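Local atomic coordinates of alpha-L-rhamnosidase (Klebsiella oxytoca, PDB entry 4XHC), a protein that binds rhamnose in its pocket and, as a two-domain family GH78 glycosidase, probably releases terminal alpha-L-rhamnose from glycosides by hydrolysis. Residues Ala54-Asp66 and Trp73-Tyr85. Numbering follows the deposited sequence.
Sequences AHPPIAVVEAHAD and WRAEPVSTLAAFY
Arg74 joins Asp66, just past strand 59-65, to Glu76 on its own sheet face, near the loop end of a beta hairpin. Its NH1 gives a salt-bridging hydrogen bond to Asp66 OD2, 2.9 Å away. OD2 lies in the guanidinium plane but is met from above its own carboxylate plane. NE of Arg74 binds Glu76 OE2 at 2.8 Å, on the lone pair pointing away from the other oxygen. These two bonds fix the guanidinium's rotation. A bend at chi3 (71°) turns the guanidinium so that one face lies against His64 CB. The His64 ring is nearly parallel to the guanidinium, with the planes 8° apart. On the other face of the hairpin, Ala65 CB makes a CH-pi contact over the six-membered ring of Trp73, 4.2 Å from its centroid. Ala63 CB meets Trp73 CE3 at 3.9 Å.

Backbone bonds pair Glu62 with Glu76 and His64 with Arg74. Val78 and Ser79 both face Val60, forming a classic beta bulge. Val60 CG1 touches Val78 CG2, while Val60 CG2 packs on Phe84 CB at 3.8 Å. Leu81 and Pro57 cross at about a right angle, with Leu81 CD1 3.5 Å from Pro57 CG.

Strand 73-79 is outermost in its six-stranded sheet within the chain. Strand 59-65 separates it from strand 94-99, where Pro57 and Phe84 also pack. Phe84 further touches Ile194 of strand 187-200, in the other sheet.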
loop_
_atom_site.group_PDB
_atom_site.type_symbol
_atom_site.label_atom_id
_atom_site.label_comp_id
_atom_site.label_asym_id
_atom_site.label_seq_id
_atom_site.Cartn_x
_atom_site.Cartn_y
_atom_site.Cartn_z
ATOM N N ALA A 54 -19.285 -10.578 10.647
ATOM C CA ALA A 54 -18.722 -11.092 9.379
ATOM C C ALA A 54 -19.771 -11.377 8.292
ATOM O O ALA A 54 -20.869 -11.838 8.584
ATOM C CB ALA A 54 -17.910 -12.351 9.642
ATOM N N HIS A 55 -19.415 -11.113 7.037
ATOM C CA HIS A 55 -20.288 -11.406 5.901
ATOM C C HIS A 55 -19.487 -11.878 4.697
ATOM O O HIS A 55 -18.520 -11.226 4.308
ATOM C CB HIS A 55 -21.068 -10.164 5.493
ATOM C CG HIS A 55 -22.254 -9.885 6.354
ATOM N ND1 HIS A 55 -22.275 -8.868 7.284
ATOM C CD2 HIS A 55 -23.464 -10.485 6.421
ATOM C CE1 HIS A 55 -23.449 -8.846 7.884
ATOM N NE2 HIS A 55 -24.189 -9.818 7.381
ATOM N N PRO A 56 -19.892 -13.003 4.083
ATOM C CA PRO A 56 -19.234 -13.405 2.845
ATOM C C PRO A 56 -19.887 -12.704 1.656
ATOM O O PRO A 56 -21.032 -12.266 1.770
ATOM C CB PRO A 56 -19.501 -14.904 2.796
ATOM C CG PRO A 56 -20.841 -15.049 3.447
ATOM C CD PRO A 56 -20.986 -13.925 4.441
ATOM N N PRO A 57 -19.176 -12.604 0.522
ATOM C CA PRO A 57 -19.766 -12.049 -0.692
ATOM C C PRO A 57 -20.647 -13.081 -1.376
ATOM O O PRO A 57 -20.623 -14.243 -0.986
ATOM C CB PRO A 57 -18.553 -11.712 -1.548
ATOM C CG PRO A 57 -17.487 -12.634 -1.089
ATOM C CD PRO A 57 -17.789 -13.041 0.316
ATOM N N ILE A 58 -21.411 -12.670 -2.387
ATOM C CA ILE A 58 -22.364 -13.585 -3.044
ATOM C C ILE A 58 -21.955 -14.071 -4.439
ATOM O O ILE A 58 -22.432 -15.103 -4.875
ATOM C CB ILE A 58 -23.798 -12.998 -3.122
ATOM C CG1 ILE A 58 -23.880 -11.831 -4.123
ATOM C CG2 ILE A 58 -24.263 -12.566 -1.737
ATOM C CD1 ILE A 58 -25.297 -11.421 -4.490
ATOM N N ALA A 59 -21.093 -13.346 -5.146
ATOM C CA ALA A 59 -20.713 -13.776 -6.489
ATOM C C ALA A 59 -19.469 -13.089 -7.041
ATOM O O ALA A 59 -19.042 -12.038 -6.556
ATOM C CB ALA A 59 -21.879 -13.559 -7.445
ATOM N N VAL A 60 -18.896 -13.725 -8.063
ATOM C CA VAL A 60 -17.922 -13.097 -8.947
ATOM C C VAL A 60 -18.674 -12.619 -10.179
ATOM O O VAL A 60 -19.494 -13.350 -10.729
ATOM C CB VAL A 60 -16.822 -14.094 -9.371
ATOM C CG1 VAL A 60 -15.859 -13.451 -10.359
ATOM C CG2 VAL A 60 -16.076 -14.600 -8.148
ATOM N N VAL A 61 -18.388 -11.401 -10.616
ATOM C CA VAL A 61 -19.082 -10.817 -11.761
ATOM C C VAL A 61 -18.108 -10.219 -12.766
ATOM O O VAL A 61 -16.920 -10.066 -12.477
ATOM C CB VAL A 61 -20.085 -9.722 -11.328
ATOM C CG1 VAL A 61 -21.097 -10.288 -10.344
ATOM C CG2 VAL A 61 -19.366 -8.516 -10.729
ATOM N N GLU A 62 -18.633 -9.903 -13.947
ATOM C CA GLU A 62 -17.887 -9.225 -14.994
ATOM C C GLU A 62 -18.624 -7.974 -15.412
ATOM O O GLU A 62 -19.850 -7.983 -15.547
ATOM C CB GLU A 62 -17.720 -10.117 -16.219
ATOM C CG GLU A 62 -16.554 -11.086 -16.130
ATOM C CD GLU A 62 -16.355 -11.884 -17.408
ATOM O OE1 GLU A 62 -16.971 -11.526 -18.445
ATOM O OE2 GLU A 62 -15.581 -12.870 -17.367
ATOM N N ALA A 63 -17.861 -6.907 -15.644
ATOM C CA ALA A 63 -18.416 -5.614 -16.011
ATOM C C ALA A 63 -18.539 -5.514 -17.515
ATOM O O ALA A 63 -17.649 -5.937 -18.233
ATOM C CB ALA A 63 -17.518 -4.508 -15.490
ATOM N N HIS A 64 -19.649 -4.961 -17.992
ATOM C CA HIS A 64 -19.819 -4.685 -19.420
ATOM C C HIS A 64 -20.284 -3.244 -19.573
ATOM O O HIS A 64 -21.233 -2.828 -18.909
ATOM C CB HIS A 64 -20.823 -5.657 -20.051
ATOM C CG HIS A 64 -20.331 -7.073 -20.121
ATOM N ND1 HIS A 64 -19.518 -7.530 -21.139
ATOM C CD2 HIS A 64 -20.533 -8.131 -19.301
ATOM C CE1 HIS A 64 -19.237 -8.807 -20.940
ATOM N NE2 HIS A 64 -19.842 -9.195 -19.831
ATOM N N ALA A 65 -19.590 -2.475 -20.411
ATOM C CA ALA A 65 -19.974 -1.089 -20.678
ATOM C C ALA A 65 -21.349 -1.079 -21.343
ATOM O O ALA A 65 -21.549 -1.725 -22.368
ATOM C CB ALA A 65 -18.938 -0.401 -21.561
ATOM N N ASP A 66 -22.290 -0.361 -20.740
ATOM C CA ASP A 66 -23.688 -0.362 -21.174
ATOM C C ASP A 66 -24.272 1.036 -20.987
ATOM O O ASP A 66 -24.470 1.478 -19.853
ATOM C CB ASP A 66 -24.489 -1.394 -20.354
ATOM C CG ASP A 66 -25.920 -1.595 -20.865
ATOM O OD1 ASP A 66 -26.400 -0.778 -21.671
ATOM O OD2 ASP A 66 -26.570 -2.580 -20.446
ATOM N N TRP A 73 -22.463 0.955 -16.544
ATOM C CA TRP A 73 -21.855 -0.358 -16.317
ATOM C C TRP A 73 -22.848 -1.385 -15.776
ATOM O O TRP A 73 -23.593 -1.097 -14.848
ATOM C CB TRP A 73 -20.656 -0.222 -15.372
ATOM C CG TRP A 73 -19.528 0.580 -15.961
ATOM C CD1 TRP A 73 -19.313 1.913 -15.804
ATOM C CD2 TRP A 73 -18.478 0.102 -16.820
ATOM N NE1 TRP A 73 -18.196 2.301 -16.505
ATOM C CE2 TRP A 73 -17.668 1.211 -17.143
ATOM C CE3 TRP A 73 -18.144 -1.153 -17.351
ATOM C CZ2 TRP A 73 -16.536 1.101 -17.969
ATOM C CZ3 TRP A 73 -17.014 -1.260 -18.179
ATOM C CH2 TRP A 73 -16.224 -0.139 -18.473
ATOM N N ARG A 74 -22.832 -2.583 -16.361
ATOM C CA ARG A 74 -23.731 -3.679 -15.987
ATOM C C ARG A 74 -22.940 -4.893 -15.504
ATOM O O ARG A 74 -21.930 -5.256 -16.102
ATOM C CB ARG A 74 -24.582 -4.087 -17.197
ATOM C CG ARG A 74 -25.725 -5.056 -16.892
ATOM C CD ARG A 74 -26.418 -5.552 -18.162
ATOM N NE ARG A 74 -25.560 -6.477 -18.919
ATOM C CZ ARG A 74 -24.988 -6.236 -20.105
ATOM N NH1 ARG A 74 -25.166 -5.084 -20.744
ATOM N NH2 ARG A 74 -24.230 -7.173 -20.664
ATOM N N ALA A 75 -23.423 -5.527 -14.436
ATOM C CA ALA A 75 -22.816 -6.745 -13.894
ATOM C C ALA A 75 -23.477 -8.002 -14.474
ATOM O O ALA A 75 -24.697 -8.040 -14.650
ATOM C CB ALA A 75 -22.923 -6.758 -12.376
ATOM N N GLU A 76 -22.662 -9.016 -14.785
ATOM C CA GLU A 76 -23.145 -10.348 -15.190
ATOM C C GLU A 76 -22.471 -11.377 -14.294
ATOM O O GLU A 76 -21.245 -11.397 -14.227
ATOM C CB GLU A 76 -22.795 -10.656 -16.653
ATOM C CG GLU A 76 -23.510 -9.798 -17.701
ATOM C CD GLU A 76 -25.008 -10.077 -17.819
ATOM O OE1 GLU A 76 -25.424 -11.243 -17.647
ATOM O OE2 GLU A 76 -25.773 -9.124 -18.098
ATOM N N PRO A 77 -23.260 -12.222 -13.591
ATOM C CA PRO A 77 -22.653 -13.267 -12.746
ATOM C C PRO A 77 -21.906 -14.299 -13.582
ATOM O O PRO A 77 -22.426 -14.731 -14.607
ATOM C CB PRO A 77 -23.861 -13.926 -12.060
ATOM C CG PRO A 77 -24.978 -12.948 -12.185
ATOM C CD PRO A 77 -24.730 -12.189 -13.456
ATOM N N VAL A 78 -20.691 -14.664 -13.167
ATOM C CA VAL A 78 -19.909 -15.678 -13.893
ATOM C C VAL A 78 -19.570 -16.921 -13.079
ATOM O O VAL A 78 -19.442 -17.994 -13.652
ATOM C CB VAL A 78 -18.614 -15.104 -14.507
ATOM C CG1 VAL A 78 -18.946 -13.896 -15.375
ATOM C CG2 VAL A 78 -17.579 -14.769 -13.436
ATOM N N SER A 79 -19.416 -16.789 -11.768
ATOM C CA SER A 79 -19.239 -17.959 -10.914
ATOM C C SER A 79 -19.623 -17.689 -9.465
ATOM O O SER A 79 -19.720 -16.535 -9.035
ATOM C CB SER A 79 -17.784 -18.468 -10.977
ATOM O OG SER A 79 -16.882 -17.656 -10.231
ATOM N N THR A 80 -19.823 -18.777 -8.724
ATOM C CA THR A 80 -19.900 -18.732 -7.270
ATOM C C THR A 80 -18.504 -18.441 -6.718
ATOM O O THR A 80 -17.531 -18.347 -7.464
ATOM C CB THR A 80 -20.362 -20.080 -6.681
ATOM O OG1 THR A 80 -19.468 -21.117 -7.108
ATOM C CG2 THR A 80 -21.785 -20.415 -7.113
ATOM N N LEU A 81 -18.411 -18.297 -5.404
ATOM C CA LEU A 81 -17.123 -18.129 -4.753
ATOM C C LEU A 81 -16.394 -19.444 -4.541
ATOM O O LEU A 81 -15.171 -19.482 -4.612
ATOM C CB LEU A 81 -17.309 -17.406 -3.432
ATOM C CG LEU A 81 -17.459 -15.914 -3.715
ATOM C CD1 LEU A 81 -18.644 -15.352 -2.956
ATOM C CD2 LEU A 81 -16.157 -15.188 -3.394
ATOM N N ALA A 82 -17.134 -20.520 -4.286
ATOM C CA ALA A 82 -16.527 -21.850 -4.183
ATOM C C ALA A 82 -15.697 -22.194 -5.433
ATOM O O ALA A 82 -14.641 -22.827 -5.328
ATOM C CB ALA A 82 -17.600 -22.904 -3.941
ATOM N N ALA A 83 -16.179 -21.767 -6.604
ATOM C CA ALA A 83 -15.481 -21.978 -7.879
ATOM C C ALA A 83 -14.295 -21.019 -8.053
ATOM O O ALA A 83 -13.273 -21.380 -8.651
ATOM C CB ALA A 83 -16.455 -21.830 -9.037
ATOM N N PHE A 84 -14.431 -19.799 -7.542
ATOM C CA PHE A 84 -13.320 -18.845 -7.547
ATOM C C PHE A 84 -12.180 -19.300 -6.633
ATOM O O PHE A 84 -11.011 -19.044 -6.936
ATOM C CB PHE A 84 -13.791 -17.435 -7.153
ATOM C CG PHE A 84 -12.667 -16.439 -6.980
ATOM C CD1 PHE A 84 -11.918 -16.020 -8.073
ATOM C CD2 PHE A 84 -12.349 -15.935 -5.725
ATOM C CE1 PHE A 84 -10.873 -15.120 -7.917
ATOM C CE2 PHE A 84 -11.309 -15.031 -5.563
ATOM C CZ PHE A 84 -10.569 -14.624 -6.659
ATOM N N TYR A 85 -12.504 -19.976 -5.529
ATOM C CA TYR A 85 -11.465 -20.479 -4.617
ATOM C C TYR A 85 -10.642 -21.638 -5.210
ATOM O O TYR A 85 -9.602 -22.009 -4.654
ATOM C CB TYR A 85 -12.049 -20.884 -3.249
ATOM C CG TYR A 85 -12.754 -19.774 -2.469
ATOM C CD1 TYR A 85 -12.313 -18.446 -2.522
ATOM C CD2 TYR A 85 -13.844 -20.063 -1.649
ATOM C CE1 TYR A 85 -12.952 -17.446 -1.802
ATOM C CE2 TYR A 85 -14.485 -19.069 -0.928
ATOM C CZ TYR A 85 -14.036 -17.765 -1.010
ATOM O OH TYR A 85 -14.675 -16.772 -0.307
#